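Local atomic coordinates of pectate lyase (Erwinia chrysanthemi, PDB entry 1RU4), a protein that cleaves the polygalacturonate backbone of pectin by beta-elimination, as a pectate lyase built on a right-handed parallel beta-helix. Residues 89-94 / 143-148; 314-319 / 341-346; 40-45 / 68-73. All blocks are in the same frame, centred on the assembly; numbering follows the deposited sequence.

Contact 1: residues 89-94 / 143-148; sequences CGRAVF and NTAFHH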
loop_
_atom_site.group_PDB
_atom_site.type_symbol
_atom_site.label_atom_id
_atom_site.label_comp_id
_atom_site.label_asym_id
_atom_site.label_seq_id
_atom_site.Cartn_x
_atom_site.Cartn_y
_atom_site.Cartn_z
ATOM N N CYS A 89 11.958 -16.828 1.197
ATOM C CA CYS A 89 11.641 -15.466 1.614
ATOM C C CYS A 89 12.610 -14.411 1.087
ATOM O O CYS A 89 12.883 -13.401 1.741
ATOM C CB CYS A 89 11.463 -15.399 3.133
ATOM S SG CYS A 89 9.907 -16.230 3.584
ATOM N N GLY A 90 13.107 -14.664 -0.122
ATOM C CA GLY A 90 13.957 -13.713 -0.813
ATOM C C GLY A 90 13.104 -12.732 -1.603
ATOM O O GLY A 90 11.907 -12.576 -1.330
ATOM N N ARG A 91 13.710 -12.090 -2.598
ATOM C CA ARG A 91 13.014 -11.095 -3.416
ATOM C C ARG A 91 13.161 -11.394 -4.904
ATOM O O ARG A 91 14.259 -11.700 -5.372
ATOM C CB ARG A 91 13.587 -9.697 -3.158
ATOM C CG ARG A 91 13.724 -9.310 -1.693
ATOM C CD ARG A 91 12.380 -9.220 -1.004
ATOM N NE ARG A 91 11.575 -8.097 -1.473
ATOM C CZ ARG A 91 10.327 -7.865 -1.077
ATOM N NH1 ARG A 91 9.746 -8.683 -0.212
ATOM N NH2 ARG A 91 9.664 -6.810 -1.532
ATOM N N ALA A 92 12.056 -11.294 -5.639
ATOM C CA ALA A 92 12.071 -11.431 -7.094
ATOM C C ALA A 92 11.580 -10.114 -7.687
ATOM O O ALA A 92 10.422 -9.726 -7.497
ATOM C CB ALA A 92 11.177 -12.586 -7.542
ATOM N N VAL A 93 12.472 -9.424 -8.388
ATOM C CA VAL A 93 12.163 -8.117 -8.962
ATOM C C VAL A 93 11.908 -8.204 -10.464
ATOM O O VAL A 93 12.776 -8.636 -11.222
ATOM C CB VAL A 93 13.318 -7.113 -8.704
ATOM C CG1 VAL A 93 12.992 -5.756 -9.316
ATOM C CG2 VAL A 93 13.570 -6.969 -7.207
ATOM N N PHE A 94 10.705 -7.815 -10.880
ATOM C CA PHE A 94 10.349 -7.771 -12.297
ATOM C C PHE A 94 10.564 -6.356 -12.823
ATOM O O PHE A 94 9.844 -5.424 -12.451
ATOM C CB PHE A 94 8.896 -8.214 -12.505
ATOM C CG PHE A 94 8.673 -9.682 -12.256
ATOM C CD1 PHE A 94 8.703 -10.194 -10.962
ATOM C CD2 PHE A 94 8.453 -10.555 -13.319
ATOM C CE1 PHE A 94 8.521 -11.556 -10.729
ATOM C CE2 PHE A 94 8.269 -11.920 -13.096
ATOM C CZ PHE A 94 8.303 -12.421 -11.796
ATOM N N ASN A 143 3.876 -8.948 1.100
ATOM C CA ASN A 143 5.303 -8.635 1.106
ATOM C C ASN A 143 5.793 -8.377 -0.321
ATOM O O ASN A 143 6.782 -8.960 -0.778
ATOM C CB ASN A 143 6.098 -9.770 1.767
ATOM C CG ASN A 143 7.546 -9.390 2.039
ATOM O OD1 ASN A 143 7.875 -8.211 2.188
ATOM N ND2 ASN A 143 8.416 -10.390 2.113
ATOM N N THR A 144 5.048 -7.531 -1.029
ATOM C CA THR A 144 5.380 -7.138 -2.395
ATOM C C THR A 144 5.760 -5.658 -2.434
ATOM O O THR A 144 5.637 -4.953 -1.430
ATOM C CB THR A 144 4.192 -7.377 -3.367
ATOM O OG1 THR A 144 3.051 -6.616 -2.946
ATOM C CG2 THR A 144 3.827 -8.853 -3.418
ATOM N N ALA A 145 6.240 -5.196 -3.585
ATOM C CA ALA A 145 6.602 -3.790 -3.745
ATOM C C ALA A 145 6.402 -3.312 -5.175
ATOM O O ALA A 145 6.572 -4.073 -6.128
ATOM C CB ALA A 145 8.041 -3.548 -3.302
ATOM N N PHE A 146 6.029 -2.043 -5.309
ATOM C CA PHE A 146 5.759 -1.430 -6.606
ATOM C C PHE A 146 6.405 -0.051 -6.593
ATOM O O PHE A 146 5.919 0.872 -5.932
ATOM C CB PHE A 146 4.244 -1.333 -6.817
ATOM C CG PHE A 146 3.527 -2.628 -6.555
ATOM C CD1 PHE A 146 3.114 -2.956 -5.264
ATOM C CD2 PHE A 146 3.354 -3.564 -7.573
ATOM C CE1 PHE A 146 2.551 -4.202 -4.986
ATOM C CE2 PHE A 146 2.791 -4.815 -7.306
ATOM C CZ PHE A 146 2.390 -5.133 -6.009
ATOM N N HIS A 147 7.514 0.081 -7.316
ATOM C CA HIS A 147 8.295 1.311 -7.268
ATOM C C HIS A 147 8.916 1.731 -8.592
ATOM O O HIS A 147 9.176 0.902 -9.460
ATOM C CB HIS A 147 9.389 1.181 -6.204
ATOM C CG HIS A 147 10.326 0.035 -6.432
ATOM N ND1 HIS A 147 11.475 0.149 -7.185
ATOM C CD2 HIS A 147 10.291 -1.246 -5.993
ATOM C CE1 HIS A 147 12.107 -1.011 -7.199
ATOM N NE2 HIS A 147 11.409 -1.875 -6.482
ATOM N N HIS A 148 9.167 3.032 -8.722
ATOM C CA HIS A 148 9.779 3.604 -9.921
ATOM C C HIS A 148 9.029 3.249 -11.208
ATOM O O HIS A 148 9.647 2.945 -12.231
ATOM C CB HIS A 148 11.253 3.184 -10.036
ATOM C CG HIS A 148 12.100 3.589 -8.867
ATOM N ND1 HIS A 148 12.330 2.757 -7.791
ATOM C CD2 HIS A 148 12.785 4.730 -8.614
ATOM C CE1 HIS A 148 13.121 3.368 -6.926
ATOM N NE2 HIS A 148 13.410 4.566 -7.401
HETATM O O HOH W 1 7.696 -5.816 0.521
#
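The guanidinium of Arg91 reaches over to Asn143, where its NH1 lies near both the backbone carbonyl and the side-chain amide of that one residue. NH1 gives a weak, bent hydrogen bond to Asn143 O (3.0 Å, N-H...O angle 134°), with the carbonyl placed obliquely to the guanidinium plane. Arg91 NH1 also lies 3.1 Å from Asn143 OD1. The carboxamide carbon comes to the guanidinium edge in its plane, while the amide itself is turned 50° out of that plane. With CG anti to the backbone N (chi1 -169°), the Asn143 amide is placed beside the arginine. Arg91 starts out aside from the other segment and folds back through bends at chi2 and chi3. A water completes the join: it accepts from Arg91 NH2 at 3.0 Å and donates to Asn143 OD1 at 2.9 Å and to Thr144 O at 3.0 Å. One molecule thus links the guanidinium to the side chain of one residue and the backbone of the next. Near the same NH2, the methyl CB of Ala145 sits at the guanidinium edge, 4.1 Å away. The strongest polar partner of Arg91 lies outside the two segments: Glu123, whose OE2 forms a salt bridge with NH2; its OE1 is hydrogen-bonded to His147 NE2, so one carboxylate joins both sides of the contact. Glu123 belongs to strand 122-125, which pairs in parallel with strand 92-95 on one flank and strand 145-147 on the other. The contact therefore spans two strands that are next-but-one neighbours along the parallel beta-helix, bridged by side chains and water across the strand between them.

Contact 2: residues 314-319 / 341-346; sequences VSLSAS and SDFVSL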
loop_
_atom_site.group_PDB
_atom_site.type_symbol
_atom_site.label_atom_id
_atom_site.label_comp_id
_atom_site.label_asym_id
_atom_site.label_seq_id
_atom_site.Cartn_x
_atom_site.Cartn_y
_atom_site.Cartn_z
ATOM N N VAL A 314 -3.853 11.353 17.067
ATOM C CA VAL A 314 -2.796 12.279 17.458
ATOM C C VAL A 314 -2.379 13.168 16.291
ATOM O O VAL A 314 -2.209 12.698 15.168
ATOM C CB VAL A 314 -1.546 11.513 17.966
ATOM C CG1 VAL A 314 -0.346 12.449 18.084
ATOM C CG2 VAL A 314 -1.840 10.870 19.303
ATOM N N SER A 315 -2.233 14.459 16.577
ATOM C CA SER A 315 -1.713 15.428 15.618
ATOM C C SER A 315 -0.555 16.160 16.283
ATOM O O SER A 315 -0.676 16.609 17.423
ATOM C CB SER A 315 -2.790 16.439 15.228
ATOM O OG SER A 315 -2.238 17.474 14.432
ATOM N N LEU A 316 0.568 16.266 15.576
ATOM C CA LEU A 316 1.740 16.956 16.103
ATOM C C LEU A 316 2.454 17.780 15.034
ATOM O O LEU A 316 2.686 17.304 13.922
ATOM C CB LEU A 316 2.721 15.948 16.719
ATOM C CG LEU A 316 4.003 16.511 17.339
ATOM C CD1 LEU A 316 3.669 17.366 18.553
ATOM C CD2 LEU A 316 4.926 15.365 17.736
ATOM N N SER A 317 2.759 19.030 15.376
ATOM C CA SER A 317 3.530 19.934 14.521
ATOM C C SER A 317 2.914 20.335 13.174
ATOM O O SER A 317 3.633 20.594 12.207
ATOM C CB SER A 317 4.949 19.393 14.326
ATOM O OG SER A 317 5.612 19.268 15.576
ATOM N N ALA A 318 1.585 20.378 13.127
ATOM C CA ALA A 318 0.824 20.882 11.979
ATOM C C ALA A 318 -0.637 20.994 12.404
ATOM O O ALA A 318 -1.013 20.493 13.467
ATOM C CB ALA A 318 0.976 19.972 10.764
ATOM N N SER A 319 -1.457 21.664 11.599
ATOM C CA SER A 319 -2.840 21.927 11.998
ATOM C C SER A 319 -3.848 20.826 11.696
ATOM O O SER A 319 -3.596 19.923 10.895
ATOM C CB SER A 319 -3.332 23.254 11.408
ATOM O OG SER A 319 -3.576 23.147 10.016
ATOM N N SER A 341 7.924 15.484 23.499
ATOM C CA SER A 341 8.342 14.620 24.601
ATOM C C SER A 341 7.493 13.357 24.762
ATOM O O SER A 341 7.898 12.428 25.459
ATOM C CB SER A 341 8.377 15.399 25.920
ATOM O OG SER A 341 7.082 15.825 26.302
ATOM N N ASP A 342 6.328 13.318 24.116
ATOM C CA ASP A 342 5.451 12.148 24.195
ATOM C C ASP A 342 5.929 10.974 23.350
ATOM O O ASP A 342 5.361 9.885 23.423
ATOM C CB ASP A 342 4.025 12.514 23.779
ATOM C CG ASP A 342 3.337 13.399 24.788
ATOM O OD1 ASP A 342 3.320 13.037 25.981
ATOM O OD2 ASP A 342 2.806 14.456 24.391
ATOM N N PHE A 343 6.970 11.190 22.554
ATOM C CA PHE A 343 7.459 10.148 21.661
ATOM C C PHE A 343 8.914 9.784 21.913
ATOM O O PHE A 343 9.747 10.654 22.167
ATOM C CB PHE A 343 7.237 10.578 20.209
ATOM C CG PHE A 343 5.808 10.924 19.910
ATOM C CD1 PHE A 343 5.353 12.233 20.044
ATOM C CD2 PHE A 343 4.898 9.927 19.572
ATOM C CE1 PHE A 343 4.010 12.544 19.857
ATOM C CE2 PHE A 343 3.552 10.227 19.381
ATOM C CZ PHE A 343 3.108 11.539 19.525
ATOM N N VAL A 344 9.207 8.487 21.862
ATOM C CA VAL A 344 10.565 7.994 22.073
ATOM C C VAL A 344 11.497 8.551 21.000
ATOM O O VAL A 344 12.614 8.985 21.299
ATOM C CB VAL A 344 10.618 6.447 22.054
ATOM C CG1 VAL A 344 12.053 5.965 22.225
ATOM C CG2 VAL A 344 9.742 5.877 23.162
ATOM N N SER A 345 11.012 8.586 19.761
ATOM C CA SER A 345 11.793 9.114 18.650
ATOM C C SER A 345 10.933 9.779 17.586
ATOM O O SER A 345 9.808 9.350 17.321
ATOM C CB SER A 345 12.614 8.000 17.998
ATOM O OG SER A 345 13.345 8.498 16.889
ATOM N N LEU A 346 11.484 10.834 16.990
ATOM C CA LEU A 346 10.867 11.521 15.861
ATOM C C LEU A 346 11.861 11.537 14.694
ATOM O O LEU A 346 11.780 12.376 13.793
ATOM C CB LEU A 346 10.450 12.944 16.253
ATOM C CG LEU A 346 9.284 13.029 17.248
ATOM C CD1 LEU A 346 9.048 14.467 17.660
ATOM C CD2 LEU A 346 8.019 12.440 16.634
#
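Leu316 and Phe343 meet through apolar carbon alone, as do the other two pairs of this contact, and no hydrogen bond crosses between 314-319 and 341-346. The aromatic contacts come first. Leu316 CD2 lies 3.6 Å from CE1 and 3.9 Å from CD1 of Phe343, approaching the ring obliquely as the two side chains slide past each other in opposite directions. Val314 comes to the same ring differently: its CG1 sits at the ring edge, close to the ring plane, 3.9 Å from Phe343 CZ, and the two side chains point at each other from opposite directions. In both strand residues the branch that leads to the ring stands anti to the backbone N (chi1 168° for Val314 CG1, -179° for Leu316 CG), which extends it from the strand toward the loop. The aliphatic contact is looser, with Leu316 CD2 4.2 Å from Leu346 CD1. That single methyl thus serves both the ring and the second leucine.

Polar groups work within each side rather than between them. Asp342, just before the phenylalanine, is hydrogen-bonded to Ser339 N through OD2 and to Ser373 OG through OD1. On the strand side, Val314 and Leu316 pair by backbone hydrogen bonds with residues of and beside strand 288-290, a neighbouring rung of the beta-helix, whose Tyr290 also touches Leu316 and Leu346. The chain after the last strand, 325-328, thus folds back over strand 308-316. With nothing directional across the interface, the cover probably rests on burial of hydrocarbon around the Phe343 ring.

Contact 3: residues 40-45 / 68-73; sequences AAMAAV and NTITFN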
loop_
_atom_site.group_PDB
_atom_site.type_symbol
_atom_site.label_atom_id
_atom_site.label_comp_id
_atom_site.label_asym_id
_atom_site.label_seq_id
_atom_site.Cartn_x
_atom_site.Cartn_y
_atom_site.Cartn_z
ATOM N N ALA A 40 6.746 -20.064 -19.333
ATOM C CA ALA A 40 6.450 -21.495 -19.393
ATOM C C ALA A 40 5.691 -21.939 -18.143
ATOM O O ALA A 40 4.727 -22.704 -18.229
ATOM C CB ALA A 40 7.737 -22.298 -19.547
ATOM N N ALA A 41 6.117 -21.436 -16.987
ATOM C CA ALA A 41 5.457 -21.759 -15.723
ATOM C C ALA A 41 4.030 -21.220 -15.703
ATOM O O ALA A 41 3.108 -21.898 -15.252
ATOM C CB ALA A 41 6.251 -21.200 -14.559
ATOM N N MET A 42 3.855 -19.998 -16.199
ATOM C CA MET A 42 2.537 -19.376 -16.288
ATOM C C MET A 42 1.572 -20.199 -17.144
ATOM O O MET A 42 0.385 -20.301 -16.834
ATOM C CB MET A 42 2.664 -17.969 -16.869
ATOM C CG MET A 42 3.224 -16.945 -15.899
ATOM S SD MET A 42 1.984 -16.397 -14.723
ATOM C CE MET A 42 1.077 -15.240 -15.768
ATOM N N ALA A 43 2.092 -20.790 -18.216
ATOM C CA ALA A 43 1.278 -21.611 -19.103
ATOM C C ALA A 43 0.829 -22.912 -18.437
ATOM O O ALA A 43 -0.305 -23.351 -18.622
ATOM C CB ALA A 43 2.040 -21.911 -20.385
ATOM N N ALA A 44 1.710 -23.496 -17.627
ATOM C CA ALA A 44 1.447 -24.786 -16.991
ATOM C C ALA A 44 0.686 -24.752 -15.665
ATOM O O ALA A 44 -0.099 -25.656 -15.375
ATOM C CB ALA A 44 2.755 -25.543 -16.813
ATOM N N VAL A 45 0.915 -23.714 -14.865
ATOM C CA VAL A 45 0.367 -23.643 -13.510
ATOM C C VAL A 45 -1.157 -23.769 -13.388
ATOM O O VAL A 45 -1.910 -23.220 -14.193
ATOM C CB VAL A 45 0.853 -22.364 -12.781
ATOM C CG1 VAL A 45 0.190 -21.121 -13.365
ATOM C CG2 VAL A 45 0.620 -22.479 -11.283
ATOM N N ASN A 68 4.792 -3.753 -22.742
ATOM C CA ASN A 68 5.411 -5.057 -22.486
ATOM C C ASN A 68 4.815 -5.752 -21.256
ATOM O O ASN A 68 5.455 -6.595 -20.619
ATOM C CB ASN A 68 6.935 -4.915 -22.363
ATOM C CG ASN A 68 7.356 -3.991 -21.232
ATOM O OD1 ASN A 68 6.521 -3.420 -20.535
ATOM N ND2 ASN A 68 8.664 -3.850 -21.044
ATOM N N THR A 69 3.557 -5.419 -20.987
ATOM C CA THR A 69 2.762 -5.941 -19.875
ATOM C C THR A 69 2.691 -7.468 -19.812
ATOM O O THR A 69 2.640 -8.137 -20.844
ATOM C CB THR A 69 1.309 -5.421 -19.999
ATOM O OG1 THR A 69 1.318 -3.991 -20.060
ATOM C CG2 THR A 69 0.444 -5.878 -18.826
ATOM N N ILE A 70 2.705 -8.007 -18.596
ATOM C CA ILE A 70 2.444 -9.427 -18.383
ATOM C C ILE A 70 1.018 -9.518 -17.845
ATOM O O ILE A 70 0.697 -8.914 -16.817
ATOM C CB ILE A 70 3.413 -10.064 -17.361
ATOM C CG1 ILE A 70 4.849 -10.000 -17.882
ATOM C CG2 ILE A 70 3.015 -11.523 -17.102
ATOM C CD1 ILE A 70 5.881 -10.545 -16.905
ATOM N N THR A 71 0.160 -10.239 -18.560
ATOM C CA THR A 71 -1.236 -10.390 -18.161
ATOM C C THR A 71 -1.480 -11.679 -17.380
ATOM O O THR A 71 -1.084 -12.766 -17.805
ATOM C CB THR A 71 -2.180 -10.355 -19.386
ATOM O OG1 THR A 71 -2.095 -9.073 -20.021
ATOM C CG2 THR A 71 -3.628 -10.606 -18.966
ATOM N N PHE A 72 -2.128 -11.536 -16.228
ATOM C CA PHE A 72 -2.499 -12.667 -15.387
ATOM C C PHE A 72 -4.005 -12.876 -15.534
ATOM O O PHE A 72 -4.797 -12.325 -14.765
ATOM C CB PHE A 72 -2.130 -12.384 -13.925
ATOM C CG PHE A 72 -0.650 -12.234 -13.691
ATOM C CD1 PHE A 72 0.016 -11.073 -14.074
ATOM C CD2 PHE A 72 0.081 -13.261 -13.101
ATOM C CE1 PHE A 72 1.390 -10.941 -13.877
ATOM C CE2 PHE A 72 1.457 -13.138 -12.900
ATOM C CZ PHE A 72 2.111 -11.975 -13.289
ATOM N N ASN A 73 -4.398 -13.646 -16.547
ATOM C CA ASN A 73 -5.816 -13.856 -16.831
ATOM C C ASN A 73 -6.372 -15.182 -16.326
ATOM O O ASN A 73 -7.587 -15.340 -16.205
ATOM C CB ASN A 73 -6.097 -13.703 -18.329
ATOM C CG ASN A 73 -5.421 -14.768 -19.161
ATOM O OD1 ASN A 73 -4.218 -14.995 -19.041
ATOM N ND2 ASN A 73 -6.198 -15.435 -20.011
#
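Met42 lays its terminal methyl over one face of the Phe72 ring, Met42 CE standing 3.5 Å from CD2 and 3.6 Å from CE2 of Phe72. The sulfur follows at the same side of the ring, Met42 SD lying 3.8 Å from Phe72 CE2 and 4.6 Å from the ring centroid, 49° off the normal, an oblique Met-aromatic contact. The methyl also nears Ile70 CG2 (4.4 Å) and the backbone Thr71 O (3.9 Å). Bends at chi2 and chi3 (both -78°) curl the methionine so that it crosses the phenylalanine at about a right angle. The ring has aromatic neighbours too, meeting Trp117 and Phe119 edge-to-face and also touching Phe110.

Helix 38-44, the chain's one helix, lies near the end of the right-handed parallel beta-helix, where strand 70-72 is the outermost of a five-stranded parallel sheet. The short segments 40-44 and 70-72 run nearly parallel, at 18° with their axes 11.1 Å apart, and the methionine spans that gap. Behind it, Ala41, Met42 and Val45 rest on Ile51 of strand 50-53, while Ala44 packs on Tyr17. At the helix end, Lys74 NZ is hydrogen-bonded to Met42 O and Val45 O, joining the helix to the chain just beyond strand 70-72.

Overall arrangement
Contacts 1 and 3 lie on the same side of the chain's centre, their centres about 17 Å apart, whereas the centres of contacts 2 and 3 are about 47 Å apart, on opposite sides of it. Contacts 1 and 2 are largely buried; contact 3 is only partly so. Strands of contacts 1 and 2 belong to the same run of parallel pairings, but strand 70-72 of contact 3 belongs to a separate five-stranded sheet. The chemistry differs with the place: contact 1, between coils of the beta-helix, is polar and water-bridged, while contacts 2 and 3, where a loop and a helix cover strands, gather apolar groups round a phenylalanine, with a methionine sulfur in contact 3 alone.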